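Local coordinates for protein acyl-coenzyme A oxidase 1 (Yarrowia lipolytica, PDB 5Y9D) that oxidises acyl-CoAs with FAD and molecular oxygen to (2E)-enoyl-CoAs and hydrogen peroxide in peroxisomal fatty acid beta-oxidation, at residues Val313-Lys324 / Cys368-Gln379. Numbering follows the deposited sequence.
Sequences VSMIADSFHVSK and CYAMKMGADEAQ
The F320 ring carries the aliphatic chain of K372 over one face, a CH-pi contact with CB 3.7 Å from the ring centroid and 16° off its normal. At the rim, F320 CD1 meets the carbonyl oxygen of C368 at 3.4 Å and SG of the same cysteine at 3.7 Å, the sulfur lying oblique to the ring. Another edge of F320 points at the H321 imidazole, with F320 CD2 3.6 Å above the middle of its face and H321 CE1 in the F320 plane. With CG anti to the backbone N (chi1 166°), the F320 ring lies against helix 368-379, while K372 bends at chi2 and its NZ continues to the L51 carbonyl. Shortening F320 to an alanine is likely to open a gap beneath the K372 methylenes and leave that chain freer to turn. The segments belong to helices 306-334 and 355-391, a nearly antiparallel pair in the all-helical C-alpha1 domain, with axes 8.2 Å apart and crossing at -158°. The small A317 and A375 meet where the backbones come nearest, consistent with this spacing: A375 CB lies 3.7 Å from A317 CA. I316 CG2 presses on the backbone at A375 N, and I316 CD1 reaches A378 CB at 3.6 Å. M371 SD rests against the S319 carbonyl. No direct hydrogen bond joins the segments; a water donates to both V313 O and A375 O. Helix 400-437 packs on V313, S319 and S323.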
ATOM      1  N   VAL A 313      15.815 -14.838  -4.719  1.00 35.63           N
ATOM      2  CA  VAL A 313      17.102 -14.149  -4.698  1.00 35.51           C
ATOM      3  C   VAL A 313      17.066 -12.924  -5.573  1.00 36.65           C
ATOM      4  O   VAL A 313      17.498 -11.835  -5.169  1.00 37.72           O
ATOM      5  CB  VAL A 313      18.239 -15.077  -5.175  1.00 35.16           C
ATOM      6  CG1 VAL A 313      19.468 -14.284  -5.609  1.00 35.62           C
ATOM      7  CG2 VAL A 313      18.594 -16.065  -4.084  1.00 34.70           C
ATOM      8  N   SER A 314      16.524 -13.084  -6.774  1.00 39.69           N
ATOM      9  CA  SER A 314      16.377 -11.937  -7.667  1.00 38.65           C
ATOM     10  C   SER A 314      15.419 -10.889  -7.084  1.00 33.47           C
ATOM     11  O   SER A 314      15.579  -9.715  -7.346  1.00 33.41           O
ATOM     12  CB  SER A 314      15.933 -12.376  -9.058  1.00 42.40           C
ATOM     13  OG  SER A 314      16.394 -11.443 -10.017  1.00 49.17           O
ATOM     14  N   MET A 315      14.452 -11.306  -6.267  1.00 30.49           N
ATOM     15  CA  MET A 315      13.557 -10.342  -5.577  1.00 29.62           C
ATOM     16  C   MET A 315      14.173  -9.481  -4.456  1.00 27.28           C
ATOM     17  O   MET A 315      13.599  -8.442  -4.085  1.00 24.98           O
ATOM     18  CB  MET A 315      12.321 -11.046  -5.057  1.00 30.10           C
ATOM     19  CG  MET A 315      11.333 -11.306  -6.167  1.00 32.38           C
ATOM     20  SD  MET A 315      10.015 -12.402  -5.654  1.00 35.13           S
ATOM     21  CE  MET A 315       9.784 -13.331  -7.155  1.00 36.79           C
ATOM     22  N   ILE A 316      15.318  -9.893  -3.916  1.00 24.80           N
ATOM     23  CA  ILE A 316      15.967  -9.087  -2.923  1.00 26.03           C
ATOM     24  C   ILE A 316      16.538  -7.857  -3.655  1.00 26.56           C
ATOM     25  O   ILE A 316      16.460  -6.744  -3.163  1.00 31.00           O
ATOM     26  CB  ILE A 316      17.031  -9.861  -2.137  1.00 26.42           C
ATOM     27  CG1 ILE A 316      16.435 -11.093  -1.456  1.00 27.91           C
ATOM     28  CG2 ILE A 316      17.614  -9.016  -1.022  1.00 26.89           C
ATOM     29  CD1 ILE A 316      17.448 -12.205  -1.263  1.00 27.28           C
ATOM     30  N   ALA A 317      17.049  -8.057  -4.852  1.00 26.70           N
ATOM     31  CA  ALA A 317      17.611  -6.972  -5.647  1.00 27.62           C
ATOM     32  C   ALA A 317      16.526  -6.049  -6.161  1.00 27.88           C
ATOM     33  O   ALA A 317      16.683  -4.836  -6.097  1.00 29.27           O
ATOM     34  CB  ALA A 317      18.425  -7.533  -6.809  1.00 27.45           C
ATOM     35  N   ASP A 318      15.429  -6.604  -6.679  1.00 27.58           N
ATOM     36  CA  ASP A 318      14.333  -5.750  -7.114  1.00 28.05           C
ATOM     37  C   ASP A 318      13.991  -4.805  -5.999  1.00 26.78           C
ATOM     38  O   ASP A 318      13.884  -3.622  -6.230  1.00 33.69           O
ATOM     39  CB  ASP A 318      13.062  -6.510  -7.493  1.00 29.68           C
ATOM     40  CG  ASP A 318      13.280  -7.558  -8.548  1.00 29.35           C
ATOM     41  OD1 ASP A 318      14.209  -7.402  -9.372  1.00 29.07           O
ATOM     42  OD2 ASP A 318      12.508  -8.548  -8.530  1.00 31.12           O
ATOM     43  N   SER A 319      13.845  -5.313  -4.784  1.00 25.52           N
ATOM     44  CA  SER A 319      13.519  -4.478  -3.656  1.00 24.88           C
ATOM     45  C   SER A 319      14.488  -3.302  -3.531  1.00 23.13           C
ATOM     46  O   SER A 319      14.061  -2.175  -3.333  1.00 21.02           O
ATOM     47  CB  SER A 319      13.502  -5.290  -2.355  1.00 27.07           C
ATOM     48  OG  SER A 319      12.492  -6.277  -2.363  1.00 27.66           O
ATOM     49  N   PHE A 320      15.784  -3.556  -3.642  1.00 23.05           N
ATOM     50  CA  PHE A 320      16.752  -2.455  -3.721  1.00 23.41           C
ATOM     51  C   PHE A 320      16.487  -1.545  -4.915  1.00 23.75           C
ATOM     52  O   PHE A 320      16.340  -0.332  -4.764  1.00 23.50           O
ATOM     53  CB  PHE A 320      18.177  -2.972  -3.806  1.00 23.45           C
ATOM     54  CG  PHE A 320      19.197  -1.919  -4.218  1.00 22.94           C
ATOM     55  CD1 PHE A 320      19.591  -0.929  -3.339  1.00 22.45           C
ATOM     56  CD2 PHE A 320      19.785  -1.951  -5.473  1.00 22.54           C
ATOM     57  CE1 PHE A 320      20.552   0.018  -3.707  1.00 23.81           C
ATOM     58  CE2 PHE A 320      20.750  -1.017  -5.846  1.00 22.92           C
ATOM     59  CZ  PHE A 320      21.133  -0.020  -4.963  1.00 22.65           C
ATOM     60  N   HIS A 321      16.407  -2.122  -6.104  1.00 24.17           N
ATOM     61  CA  HIS A 321      16.319  -1.284  -7.304  1.00 24.71           C
ATOM     62  C   HIS A 321      15.060  -0.406  -7.401  1.00 26.24           C
ATOM     63  O   HIS A 321      15.141   0.782  -7.713  1.00 28.48           O
ATOM     64  CB  HIS A 321      16.483  -2.138  -8.530  1.00 24.49           C
ATOM     65  CG  HIS A 321      17.889  -2.567  -8.744  1.00 23.68           C
ATOM     66  ND1 HIS A 321      18.304  -3.865  -8.586  1.00 24.64           N
ATOM     67  CD2 HIS A 321      18.990  -1.859  -9.067  1.00 23.55           C
ATOM     68  CE1 HIS A 321      19.591  -3.954  -8.844  1.00 22.60           C
ATOM     69  NE2 HIS A 321      20.025  -2.752  -9.164  1.00 24.12           N
ATOM     70  N   VAL A 322      13.904  -0.958  -7.088  1.00 23.40           N
ATOM     71  CA  VAL A 322      12.697  -0.156  -7.104  1.00 23.11           C
ATOM     72  C   VAL A 322      12.639   0.849  -5.924  1.00 23.12           C
ATOM     73  O   VAL A 322      12.120   1.940  -6.056  1.00 23.60           O
ATOM     74  CB  VAL A 322      11.475  -1.089  -7.109  1.00 23.20           C
ATOM     75  CG1 VAL A 322      10.172  -0.318  -6.829  1.00 22.91           C
ATOM     76  CG2 VAL A 322      11.429  -1.844  -8.436  1.00 22.28           C
ATOM     77  N   SER A 323      13.165   0.472  -4.770  1.00 23.77           N
ATOM     78  CA  SER A 323      13.244   1.385  -3.629  1.00 23.57           C
ATOM     79  C   SER A 323      14.098   2.557  -3.959  1.00 22.98           C
ATOM     80  O   SER A 323      13.754   3.672  -3.654  1.00 21.79           O
ATOM     81  CB  SER A 323      13.814   0.690  -2.404  1.00 23.51           C
ATOM     82  OG  SER A 323      12.791  -0.102  -1.827  1.00 25.82           O
ATOM     83  N   LYS A 324      15.204   2.309  -4.635  1.00 24.81           N
ATOM     84  CA  LYS A 324      16.118   3.380  -4.868  1.00 25.63           C
ATOM     85  C   LYS A 324      15.530   4.342  -5.884  1.00 27.87           C
ATOM     86  O   LYS A 324      15.917   5.507  -5.904  1.00 30.09           O
ATOM     87  CB  LYS A 324      17.477   2.876  -5.290  1.00 24.33           C
ATOM     88  CG  LYS A 324      17.662   2.701  -6.783  1.00 24.25           C
ATOM     89  CD  LYS A 324      18.895   1.834  -7.046  1.00 23.64           C
ATOM     90  CE  LYS A 324      19.045   1.608  -8.520  1.00 24.16           C
ATOM     91  NZ  LYS A 324      20.330   0.966  -8.794  1.00 25.67           N
ATOM     92  N   CYS A 368      17.254   1.025   2.235  1.00 32.37           N
ATOM     93  CA  CYS A 368      17.517   0.758   0.833  1.00 28.87           C
ATOM     94  C   CYS A 368      18.981   0.417   0.593  1.00 26.86           C
ATOM     95  O   CYS A 368      19.267  -0.637   0.033  1.00 26.20           O
ATOM     96  CB  CYS A 368      17.089   1.962  -0.014  1.00 29.45           C
ATOM     97  SG  CYS A 368      17.537   1.727  -1.733  1.00 32.99           S
ATOM     98  N   TYR A 369      19.921   1.265   1.026  1.00 27.66           N
ATOM     99  CA  TYR A 369      21.382   0.936   0.849  1.00 27.50           C
ATOM    100  C   TYR A 369      21.662  -0.463   1.385  1.00 27.56           C
ATOM    101  O   TYR A 369      22.389  -1.221   0.760  1.00 27.64           O
ATOM    102  CB  TYR A 369      22.333   1.940   1.560  1.00 27.35           C
ATOM    103  CG  TYR A 369      22.810   3.130   0.740  1.00 26.26           C
ATOM    104  CD1 TYR A 369      21.933   4.099   0.309  1.00 27.53           C
ATOM    105  CD2 TYR A 369      24.134   3.281   0.402  1.00 27.67           C
ATOM    106  CE1 TYR A 369      22.361   5.181  -0.439  1.00 27.79           C
ATOM    107  CE2 TYR A 369      24.575   4.355  -0.366  1.00 27.64           C
ATOM    108  CZ  TYR A 369      23.694   5.314  -0.755  1.00 28.00           C
ATOM    109  OH  TYR A 369      24.124   6.407  -1.489  1.00 28.08           O
ATOM    110  N   ALA A 370      21.067  -0.799   2.538  1.00 28.35           N
ATOM    111  CA  ALA A 370      21.250  -2.118   3.170  1.00 30.20           C
ATOM    112  C   ALA A 370      20.663  -3.237   2.335  1.00 32.76           C
ATOM    113  O   ALA A 370      21.223  -4.344   2.228  1.00 32.42           O
ATOM    114  CB  ALA A 370      20.628  -2.152   4.563  1.00 31.14           C
ATOM    115  N   MET A 371      19.520  -2.981   1.722  1.00 31.75           N
ATOM    116  CA  MET A 371      18.979  -4.026   0.867  1.00 31.67           C
ATOM    117  C   MET A 371      19.987  -4.546  -0.151  1.00 29.80           C
ATOM    118  O   MET A 371      20.060  -5.752  -0.354  1.00 30.53           O
ATOM    119  CB  MET A 371      17.715  -3.566   0.194  1.00 33.16           C
ATOM    120  CG  MET A 371      16.542  -3.547   1.140  1.00 33.14           C
ATOM    121  SD  MET A 371      15.256  -2.780   0.196  1.00 36.34           S
ATOM    122  CE  MET A 371      13.863  -2.899   1.302  1.00 36.37           C
ATOM    123  N   LYS A 372      20.794  -3.659  -0.740  1.00 29.50           N
ATOM    124  CA  LYS A 372      21.808  -4.071  -1.729  1.00 28.63           C
ATOM    125  C   LYS A 372      22.872  -4.991  -1.164  1.00 30.20           C
ATOM    126  O   LYS A 372      23.302  -5.923  -1.844  1.00 29.65           O
ATOM    127  CB  LYS A 372      22.503  -2.857  -2.371  1.00 29.10           C
ATOM    128  CG  LYS A 372      23.461  -3.182  -3.513  1.00 29.49           C
ATOM    129  CD  LYS A 372      22.748  -3.903  -4.657  1.00 31.70           C
ATOM    130  CE  LYS A 372      23.737  -4.454  -5.668  1.00 34.90           C
ATOM    131  NZ  LYS A 372      24.278  -3.395  -6.539  1.00 36.27           N
ATOM    132  N   MET A 373      23.316  -4.707   0.059  1.00 30.54           N
ATOM    133  CA  MET A 373      24.210  -5.624   0.789  1.00 32.88           C
ATOM    134  C   MET A 373      23.582  -7.047   0.871  1.00 32.18           C
ATOM    135  O   MET A 373      24.202  -8.036   0.459  1.00 38.88           O
ATOM    136  CB  MET A 373      24.538  -5.091   2.194  1.00 35.05           C
ATOM    137  CG  MET A 373      24.807  -3.578   2.275  1.00 36.30           C
ATOM    138  SD  MET A 373      26.139  -3.049   1.183  1.00 39.70           S
ATOM    139  CE  MET A 373      25.394  -1.613   0.429  1.00 39.35           C
ATOM    140  N   GLY A 374      22.348  -7.144   1.335  1.00 28.88           N
ATOM    141  CA  GLY A 374      21.584  -8.389   1.274  1.00 29.49           C
ATOM    142  C   GLY A 374      21.499  -9.023  -0.110  1.00 32.18           C
ATOM    143  O   GLY A 374      21.924 -10.168  -0.320  1.00 33.74           O
ATOM    144  N   ALA A 375      20.945  -8.299  -1.073  1.00 34.35           N
ATOM    145  CA  ALA A 375      20.863  -8.796  -2.455  1.00 33.02           C
ATOM    146  C   ALA A 375      22.187  -9.410  -2.964  1.00 35.79           C
ATOM    147  O   ALA A 375      22.188 -10.480  -3.548  1.00 38.51           O
ATOM    148  CB  ALA A 375      20.409  -7.674  -3.371  1.00 32.09           C
ATOM    149  N   ASP A 376      23.323  -8.763  -2.714  1.00 40.67           N
ATOM    150  CA  ASP A 376      24.612  -9.293  -3.197  1.00 44.26           C
ATOM    151  C   ASP A 376      25.045 -10.597  -2.532  1.00 43.01           C
ATOM    152  O   ASP A 376      25.442 -11.506  -3.228  1.00 45.15           O
ATOM    153  CB  ASP A 376      25.738  -8.247  -3.079  1.00 47.91           C
ATOM    154  CG  ASP A 376      25.518  -7.039  -3.992  1.00 49.24           C
ATOM    155  OD1 ASP A 376      24.864  -7.202  -5.044  1.00 49.46           O
ATOM    156  OD2 ASP A 376      25.989  -5.930  -3.655  1.00 49.36           O
ATOM    157  N   GLU A 377      24.963 -10.712  -1.208  1.00 43.77           N
ATOM    158  CA  GLU A 377      25.303 -11.979  -0.561  1.00 47.86           C
ATOM    159  C   GLU A 377      24.497 -13.107  -1.193  1.00 45.46           C
ATOM    160  O   GLU A 377      25.040 -14.061  -1.739  1.00 43.99           O
ATOM    161  CB  GLU A 377      25.000 -11.946   0.931  1.00 54.00           C
ATOM    162  CG  GLU A 377      25.884 -11.002   1.723  1.00 61.32           C
ATOM    163  CD  GLU A 377      25.508 -10.945   3.196  1.00 70.50           C
ATOM    164  OE1 GLU A 377      24.287 -10.831   3.502  1.00 70.88           O
ATOM    165  OE2 GLU A 377      26.438 -10.993   4.038  1.00 70.19           O
ATOM    166  N   ALA A 378      23.187 -12.952  -1.144  1.00 43.09           N
ATOM    167  CA  ALA A 378      22.282 -13.954  -1.619  1.00 45.58           C
ATOM    168  C   ALA A 378      22.651 -14.341  -3.048  1.00 46.53           C
ATOM    169  O   ALA A 378      22.750 -15.520  -3.341  1.00 41.79           O
ATOM    170  CB  ALA A 378      20.842 -13.444  -1.517  1.00 46.68           C
ATOM    171  N   GLN A 379      22.910 -13.341  -3.898  1.00 49.52           N
ATOM    172  CA  GLN A 379      23.280 -13.541  -5.321  1.00 53.02           C
ATOM    173  C   GLN A 379      24.556 -14.371  -5.505  1.00 53.86           C
ATOM    174  O   GLN A 379      24.586 -15.308  -6.323  1.00 53.30           O
ATOM    175  CB  GLN A 379      23.456 -12.184  -6.030  1.00 53.87           C
ATOM    176  CG  GLN A 379      23.575 -12.219  -7.558  1.00 54.28           C
ATOM    177  CD  GLN A 379      24.050 -10.872  -8.150  1.00 55.15           C
ATOM    178  OE1 GLN A 379      23.552  -9.781  -7.787  1.00 47.84           O
ATOM    179  NE2 GLN A 379      25.020 -10.945  -9.061  1.00 49.18           N
TER
HETATM  180  O   HOH W   1      20.167 -10.762  -5.360  1.00 39.71           O